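Local coordinates for protein SxtG (Microseira wollei, PDB 6U1R) that probably transfers an amidino group from a donor to an acceptor amine through an amidino-cysteine intermediate, as a step in saxitoxin biosynthesis, at residues A149-R154 / T213-D218; V207-P212 / T234-I239. All blocks are in the same frame, centred on the assembly; numbering follows the deposited sequence.

Interaction 1: A149-R154 / T213-D218; sequences APMADR and TFDAAD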
ATOM      1  N   ALA A 149       5.659  -1.737  -4.191  1.00 11.23           N
ATOM      2  CA  ALA A 149       5.678  -0.590  -5.082  1.00 10.60           C
ATOM      3  C   ALA A 149       4.278  -0.238  -5.590  1.00 12.68           C
ATOM      4  O   ALA A 149       3.455  -1.125  -5.853  1.00 12.42           O
ATOM      5  CB  ALA A 149       6.578  -0.875  -6.271  1.00 11.71           C
ATOM      6  N   PRO A 150       4.006   1.056  -5.790  1.00 11.75           N
ATOM      7  CA  PRO A 150       2.743   1.465  -6.428  1.00 12.86           C
ATOM      8  C   PRO A 150       2.897   1.476  -7.940  1.00 11.83           C
ATOM      9  O   PRO A 150       3.273   2.501  -8.511  1.00 13.13           O
ATOM     10  CB  PRO A 150       2.514   2.870  -5.865  1.00 11.96           C
ATOM     11  CG  PRO A 150       3.933   3.421  -5.679  1.00 13.45           C
ATOM     12  CD  PRO A 150       4.829   2.216  -5.399  1.00 12.50           C
ATOM     13  N   MET A 151       2.645   0.349  -8.589  1.00 12.39           N
ATOM     14  CA  MET A 151       3.063   0.181  -9.972  1.00 12.16           C
ATOM     15  C   MET A 151       2.082   0.804 -10.959  1.00 12.41           C
ATOM     16  O   MET A 151       0.857   0.703 -10.800  1.00 12.71           O
ATOM     17  CB  MET A 151       3.253  -1.308 -10.268  1.00 12.97           C
ATOM     18  CG  MET A 151       4.320  -1.957  -9.359  1.00 13.74           C
ATOM     19  SD  MET A 151       4.582  -3.722  -9.718  1.00 13.34           S
ATOM     20  CE  MET A 151       5.621  -3.653 -11.177  1.00 14.50           C
ATOM     21  N   ALA A 152       2.633   1.444 -11.996  1.00 11.41           N
ATOM     22  CA  ALA A 152       1.802   2.151 -12.980  1.00 14.41           C
ATOM     23  C   ALA A 152       1.111   1.216 -13.965  1.00 15.33           C
ATOM     24  O   ALA A 152       0.101   1.608 -14.576  1.00 13.64           O
ATOM     25  CB  ALA A 152       2.652   3.161 -13.758  1.00 14.78           C
ATOM     26  N   ASP A 153       1.620  -0.002 -14.135  1.00 14.05           N
ATOM     27  CA  ASP A 153       1.064  -0.934 -15.113  1.00 14.44           C
ATOM     28  C   ASP A 153      -0.150  -1.648 -14.519  1.00 14.95           C
ATOM     29  O   ASP A 153      -0.025  -2.475 -13.603  1.00 13.89           O
ATOM     30  CB  ASP A 153       2.147  -1.911 -15.560  1.00 12.97           C
ATOM     31  CG  ASP A 153       1.718  -2.750 -16.752  1.00 17.64           C
ATOM     32  OD1 ASP A 153       0.513  -3.063 -16.842  1.00 15.72           O
ATOM     33  OD2 ASP A 153       2.581  -3.091 -17.589  1.00 19.42           O
ATOM     34  N   ARG A 154      -1.338  -1.307 -15.038  1.00 14.60           N
ATOM     35  CA  ARG A 154      -2.587  -1.900 -14.579  1.00 15.12           C
ATOM     36  C   ARG A 154      -2.544  -3.422 -14.546  1.00 13.34           C
ATOM     37  O   ARG A 154      -3.106  -4.032 -13.643  1.00 12.44           O
ATOM     38  CB  ARG A 154      -3.736  -1.442 -15.485  1.00 14.61           C
ATOM     39  CG  ARG A 154      -4.102   0.022 -15.350  1.00 13.36           C
ATOM     40  CD  ARG A 154      -5.001   0.422 -16.512  1.00 14.24           C
ATOM     41  NE  ARG A 154      -5.563   1.760 -16.341  1.00 14.75           N
ATOM     42  CZ  ARG A 154      -6.055   2.492 -17.336  1.00 17.77           C
ATOM     43  NH1 ARG A 154      -6.043   2.018 -18.591  1.00 17.75           N
ATOM     44  NH2 ARG A 154      -6.569   3.691 -17.078  1.00 17.73           N
ATOM     45  N   THR A 213       3.521   6.864  -8.644  1.00 12.05           N
ATOM     46  CA  THR A 213       3.802   5.524  -9.154  1.00 11.39           C
ATOM     47  C   THR A 213       5.307   5.324  -9.276  1.00 13.04           C
ATOM     48  O   THR A 213       6.054   6.250  -9.634  1.00 11.66           O
ATOM     49  CB  THR A 213       3.137   5.215 -10.533  1.00 11.90           C
ATOM     50  OG1 THR A 213       3.561   6.147 -11.540  1.00 15.20           O
ATOM     51  CG2 THR A 213       1.627   5.235 -10.428  1.00 13.07           C
ATOM     52  N   PHE A 214       5.748   4.116  -8.942  1.00 12.63           N
ATOM     53  CA  PHE A 214       7.104   3.699  -9.276  1.00 11.86           C
ATOM     54  C   PHE A 214       7.184   2.180  -9.291  1.00 13.84           C
ATOM     55  O   PHE A 214       6.401   1.487  -8.628  1.00 12.68           O
ATOM     56  CB  PHE A 214       8.156   4.289  -8.307  1.00 11.77           C
ATOM     57  CG  PHE A 214       8.094   3.765  -6.887  1.00 13.05           C
ATOM     58  CD1 PHE A 214       8.728   2.572  -6.545  1.00 12.32           C
ATOM     59  CD2 PHE A 214       7.441   4.478  -5.888  1.00 13.41           C
ATOM     60  CE1 PHE A 214       8.694   2.104  -5.252  1.00 14.12           C
ATOM     61  CE2 PHE A 214       7.412   4.010  -4.574  1.00 14.05           C
ATOM     62  CZ  PHE A 214       8.037   2.831  -4.256  1.00 14.40           C
ATOM     63  N   ASP A 215       8.131   1.682 -10.088  1.00 12.37           N
ATOM     64  CA  ASP A 215       8.577   0.298 -10.032  1.00 12.41           C
ATOM     65  C   ASP A 215       9.857   0.241  -9.205  1.00 13.42           C
ATOM     66  O   ASP A 215      10.738   1.104  -9.336  1.00 11.06           O
ATOM     67  CB  ASP A 215       8.879  -0.255 -11.427  1.00 12.22           C
ATOM     68  CG  ASP A 215       7.633  -0.653 -12.209  1.00 13.44           C
ATOM     69  OD1 ASP A 215       6.524  -0.207 -11.857  1.00 12.29           O
ATOM     70  OD2 ASP A 215       7.780  -1.410 -13.190  1.00 14.39           O
ATOM     71  N   ALA A 216       9.987  -0.802  -8.390  1.00 12.52           N
ATOM     72  CA  ALA A 216      11.152  -0.878  -7.518  1.00 12.52           C
ATOM     73  C   ALA A 216      12.438  -0.988  -8.325  1.00 13.01           C
ATOM     74  O   ALA A 216      13.496  -0.518  -7.889  1.00 13.22           O
ATOM     75  CB  ALA A 216      10.998  -2.064  -6.566  1.00 13.15           C
ATOM     76  N   ALA A 217      12.369  -1.584  -9.507  1.00 11.50           N
ATOM     77  CA  ALA A 217      13.575  -1.795 -10.298  1.00 12.45           C
ATOM     78  C   ALA A 217      14.042  -0.543 -11.029  1.00 11.84           C
ATOM     79  O   ALA A 217      15.060  -0.607 -11.736  1.00 12.28           O
ATOM     80  CB  ALA A 217      13.345  -2.926 -11.295  1.00 13.16           C
ATOM     81  N   ASP A 218      13.359   0.598 -10.866  1.00 11.43           N
ATOM     82  CA  ASP A 218      13.933   1.877 -11.284  1.00 13.60           C
ATOM     83  C   ASP A 218      14.911   2.452 -10.247  1.00 13.38           C
ATOM     84  O   ASP A 218      15.371   3.598 -10.421  1.00 13.29           O
ATOM     85  CB  ASP A 218      12.826   2.903 -11.574  1.00 12.11           C
ATOM     86  CG  ASP A 218      12.321   2.829 -13.008  1.00 12.72           C
ATOM     87  OD1 ASP A 218      13.165   2.669 -13.922  1.00 14.23           O
ATOM     88  OD2 ASP A 218      11.085   2.913 -13.208  1.00 13.74           O
TER
HETATM   89  O   HOH W   1       4.314  -0.793 -13.487  1.00 14.31           O
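Pro150 O is approached by two groups of the 213-218 segment. Phe214 N donates a hydrogen bond of 3.0 Å to Pro150 O from above the carbonyl plane, with an N-H...O angle of 145°, and Thr213 CA adds a CA-H...O contact at 3.1 Å. Beside this bond the Phe214 ring lies against the proline: Pro150 CD sits over one ring face, 3.4 Å from the centroid of Phe214, in a CH-pi contact offset toward the rim at CE2. Phe214 CG stands between its own backbone N and carbonyl carbon (chi1 68°), and from there the ring comes back to the proline although its CB points away. A proline suits this place because its CD lies next to the backbone nitrogen, is rigidly held, and carries polarised hydrogens. Ala149 CB points toward the 213-218 segment and lies 3.3 Å from Phe214 O and 3.8 Å from Phe214 CE1. Further on, Met151 bends at chi3 and brings CE to 3.6 Å from Asp215 OD1, the two side chains crossing at about a right angle. A water donates to Asp215 OD1 and accepts from Asp153 N, while Asp215 OD2 accepts from His264 NE2. Asp215, His264 and Cys368 are the predicted active-site residues, consistent with the Cys-His-Asp triad of the amidinotransferases.

Interaction 2: V207-P212 / T234-I239; sequences VTEFEP and TNSLGI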
ATOM      1  N   VAL A 207       4.035   8.380 -18.315  1.00 14.50           N
ATOM      2  CA  VAL A 207       3.283   8.658 -17.091  1.00 15.68           C
ATOM      3  C   VAL A 207       3.298  10.152 -16.802  1.00 13.62           C
ATOM      4  O   VAL A 207       4.257  10.875 -17.133  1.00 14.56           O
ATOM      5  CB  VAL A 207       3.793   7.875 -15.865  1.00 14.64           C
ATOM      6  CG1 VAL A 207       3.313   6.419 -15.907  1.00 16.82           C
ATOM      7  CG2 VAL A 207       5.282   7.982 -15.720  1.00 13.99           C
ATOM      8  N   THR A 208       2.212  10.611 -16.191  1.00 14.78           N
ATOM      9  CA  THR A 208       1.991  11.998 -15.807  1.00 15.56           C
ATOM     10  C   THR A 208       2.320  12.158 -14.329  1.00 15.11           C
ATOM     11  O   THR A 208       2.910  11.263 -13.701  1.00 16.05           O
ATOM     12  CB  THR A 208       0.539  12.405 -16.064  1.00 15.96           C
ATOM     13  OG1 THR A 208      -0.305  11.695 -15.143  1.00 14.95           O
ATOM     14  CG2 THR A 208       0.119  12.087 -17.486  1.00 15.16           C
ATOM     15  N   GLU A 209       1.911  13.294 -13.749  1.00 15.24           N
ATOM     16  CA  GLU A 209       2.044  13.541 -12.313  1.00 15.85           C
ATOM     17  C   GLU A 209       0.702  13.498 -11.591  1.00 15.12           C
ATOM     18  O   GLU A 209       0.504  14.172 -10.577  1.00 16.31           O
ATOM     19  CB  GLU A 209       2.749  14.876 -12.071  1.00 17.04           C
ATOM     20  CG  GLU A 209       4.209  14.904 -12.571  1.00 16.70           C
ATOM     21  CD  GLU A 209       5.107  13.886 -11.870  1.00 15.13           C
ATOM     22  OE1 GLU A 209       4.890  13.618 -10.670  1.00 16.81           O
ATOM     23  OE2 GLU A 209       6.049  13.377 -12.526  1.00 17.05           O
ATOM     24  N   PHE A 210      -0.233  12.687 -12.089  1.00 15.20           N
ATOM     25  CA  PHE A 210      -1.543  12.581 -11.455  1.00 14.99           C
ATOM     26  C   PHE A 210      -1.450  11.963 -10.054  1.00 15.55           C
ATOM     27  O   PHE A 210      -2.084  12.456  -9.111  1.00 15.03           O
ATOM     28  CB  PHE A 210      -2.457  11.789 -12.389  1.00 15.24           C
ATOM     29  CG  PHE A 210      -3.722  11.297 -11.762  1.00 16.41           C
ATOM     30  CD1 PHE A 210      -4.772  12.166 -11.505  1.00 17.79           C
ATOM     31  CD2 PHE A 210      -3.878   9.954 -11.475  1.00 15.67           C
ATOM     32  CE1 PHE A 210      -5.946  11.702 -10.946  1.00 18.46           C
ATOM     33  CE2 PHE A 210      -5.034   9.485 -10.913  1.00 16.35           C
ATOM     34  CZ  PHE A 210      -6.081  10.361 -10.648  1.00 17.19           C
ATOM     35  N   GLU A 211      -0.679  10.890  -9.890  1.00 13.69           N
ATOM     36  CA  GLU A 211      -0.572  10.218  -8.603  1.00 13.82           C
ATOM     37  C   GLU A 211       0.775   9.513  -8.505  1.00 13.00           C
ATOM     38  O   GLU A 211       1.435   9.281  -9.521  1.00 12.79           O
ATOM     39  CB  GLU A 211      -1.710   9.214  -8.403  1.00 14.60           C
ATOM     40  CG  GLU A 211      -1.559   7.984  -9.262  1.00 14.59           C
ATOM     41  CD  GLU A 211      -2.807   7.136  -9.267  1.00 13.69           C
ATOM     42  OE1 GLU A 211      -3.533   7.094  -8.239  1.00 13.87           O
ATOM     43  OE2 GLU A 211      -3.045   6.524 -10.322  1.00 14.24           O
ATOM     44  N   PRO A 212       1.202   9.140  -7.293  1.00 12.86           N
ATOM     45  CA  PRO A 212       2.524   8.504  -7.130  1.00 12.94           C
ATOM     46  C   PRO A 212       2.565   7.105  -7.733  1.00 12.97           C
ATOM     47  O   PRO A 212       1.774   6.242  -7.346  1.00 12.10           O
ATOM     48  CB  PRO A 212       2.707   8.449  -5.609  1.00 14.09           C
ATOM     49  CG  PRO A 212       1.731   9.391  -5.027  1.00 15.31           C
ATOM     50  CD  PRO A 212       0.604   9.533  -6.004  1.00 14.00           C
ATOM     51  N   THR A 234       7.803   5.372 -13.575  1.00 13.31           N
ATOM     52  CA  THR A 234       8.165   6.043 -12.327  1.00 12.07           C
ATOM     53  C   THR A 234       8.141   7.551 -12.562  1.00 12.38           C
ATOM     54  O   THR A 234       8.875   8.047 -13.419  1.00 13.93           O
ATOM     55  CB  THR A 234       9.549   5.587 -11.847  1.00 11.50           C
ATOM     56  OG1 THR A 234       9.494   4.199 -11.472  1.00 13.60           O
ATOM     57  CG2 THR A 234      10.000   6.390 -10.635  1.00 12.15           C
ATOM     58  N   ASN A 235       7.288   8.268 -11.828  1.00 13.84           N
ATOM     59  CA  ASN A 235       7.171   9.712 -11.966  1.00 13.30           C
ATOM     60  C   ASN A 235       7.739  10.436 -10.749  1.00 13.00           C
ATOM     61  O   ASN A 235       8.264   9.833  -9.809  1.00 13.13           O
ATOM     62  CB  ASN A 235       5.711  10.125 -12.237  1.00 14.00           C
ATOM     63  CG  ASN A 235       4.760   9.795 -11.097  1.00 13.35           C
ATOM     64  OD1 ASN A 235       5.146   9.246 -10.062  1.00 13.09           O
ATOM     65  ND2 ASN A 235       3.491  10.121 -11.294  1.00 13.87           N
ATOM     66  N   SER A 236       7.693  11.769 -10.805  1.00 14.74           N
ATOM     67  CA  SER A 236       8.300  12.561  -9.738  1.00 14.18           C
ATOM     68  C   SER A 236       7.571  12.353  -8.417  1.00 14.45           C
ATOM     69  O   SER A 236       8.204  12.321  -7.356  1.00 14.10           O
ATOM     70  CB  SER A 236       8.325  14.053 -10.120  1.00 15.94           C
ATOM     71  OG  SER A 236       9.246  14.311 -11.177  1.00 17.66           O
ATOM     72  N   LEU A 237       6.243  12.202  -8.455  1.00 12.56           N
ATOM     73  CA  LEU A 237       5.493  11.957  -7.217  1.00 14.30           C
ATOM     74  C   LEU A 237       5.913  10.637  -6.575  1.00 14.07           C
ATOM     75  O   LEU A 237       5.973  10.523  -5.343  1.00 15.29           O
ATOM     76  CB  LEU A 237       3.983  11.938  -7.485  1.00 13.66           C
ATOM     77  CG  LEU A 237       3.211  13.264  -7.597  1.00 16.02           C
ATOM     78  CD1 LEU A 237       1.710  12.966  -7.764  1.00 15.34           C
ATOM     79  CD2 LEU A 237       3.450  14.158  -6.399  1.00 18.35           C
ATOM     80  N   GLY A 238       6.154   9.615  -7.394  1.00 14.13           N
ATOM     81  CA  GLY A 238       6.585   8.336  -6.852  1.00 13.48           C
ATOM     82  C   GLY A 238       7.950   8.428  -6.200  1.00 13.60           C
ATOM     83  O   GLY A 238       8.173   7.876  -5.120  1.00 13.16           O
ATOM     84  N   ILE A 239       8.883   9.135  -6.848  1.00 14.87           N
ATOM     85  CA  ILE A 239      10.204   9.343  -6.256  1.00 15.15           C
ATOM     86  C   ILE A 239      10.078  10.132  -4.966  1.00 14.67           C
ATOM     87  O   ILE A 239      10.720   9.809  -3.954  1.00 14.16           O
ATOM     88  CB  ILE A 239      11.123  10.061  -7.264  1.00 14.23           C
ATOM     89  CG1 ILE A 239      11.443   9.164  -8.447  1.00 14.10           C
ATOM     90  CG2 ILE A 239      12.407  10.543  -6.609  1.00 15.99           C
ATOM     91  CD1 ILE A 239      12.022   9.895  -9.619  1.00 16.73           C
TER
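Asn235 ND2 spends both its hydrogens on backbone carbonyls of the 207-212 loop: it reaches Thr208 O at 2.7 Å and Glu211 O at 2.8 Å, both nearly straight and close to the amide plane. At the other end of the amide, Asn235 OD1 accepts from Gly238 N at 2.9 Å, the N-cap bond of the helix beginning at Ser236, and also from Thr213 N. Asparagine suits the position because one flat group can cap the helix and tie down a loop at once; its CB points toward the loop, and chi1 of 64° places CG so that the amide lies between loop and helix. Glu209 grips the same helix start. Its chain bends at chi2, and each oxygen uses its syn lone pair, Glu209 OE2 for Ser236 N at 2.9 Å and Glu209 OE1 for Leu237 N at 3.0 Å. Its negative charge probably interacts favourably with the positive end of the helix dipole. Beside these bonds, Leu237 CD1 lies against the backbone at Glu209 O (3.3 Å), and its apolar contact is with Pro212 CD at 4.0 Å, the two side chains crossing obliquely. In the next shell an ST turn, with Phe210 N donating to Thr208 OG1 at 3.2 Å, shapes the loop; Thr208 OG1 also hydrogen-bonds to Ala188 O. Thus the loop leading toward strand 219-222 is fastened to the first turn of helix 236-245, while Phe210 O accepts from Lys168 of the second subunit.

Interactions 1 and 2 have centres about 10 Å apart and share one continuous chain, since Pro212 ends a segment of interaction 2 and Thr213 begins one of interaction 1. Thr234 joins them: Thr234 OG1 lies 2.7 Å from Asp218 OD2 and 3.2 Å from Asp215 N, both probable hydrogen bonds. The Phe214 ring also packs on the helix, Phe214 CD2 lying 3.6 Å from Gly238 O. The residues leading into helix 236-245 back the segment bearing Asp215, consistent with a second shell behind the predicted active site. The Asp215 side chain is about 3 Å from that of His264 and about 10 Å from that of Cys368.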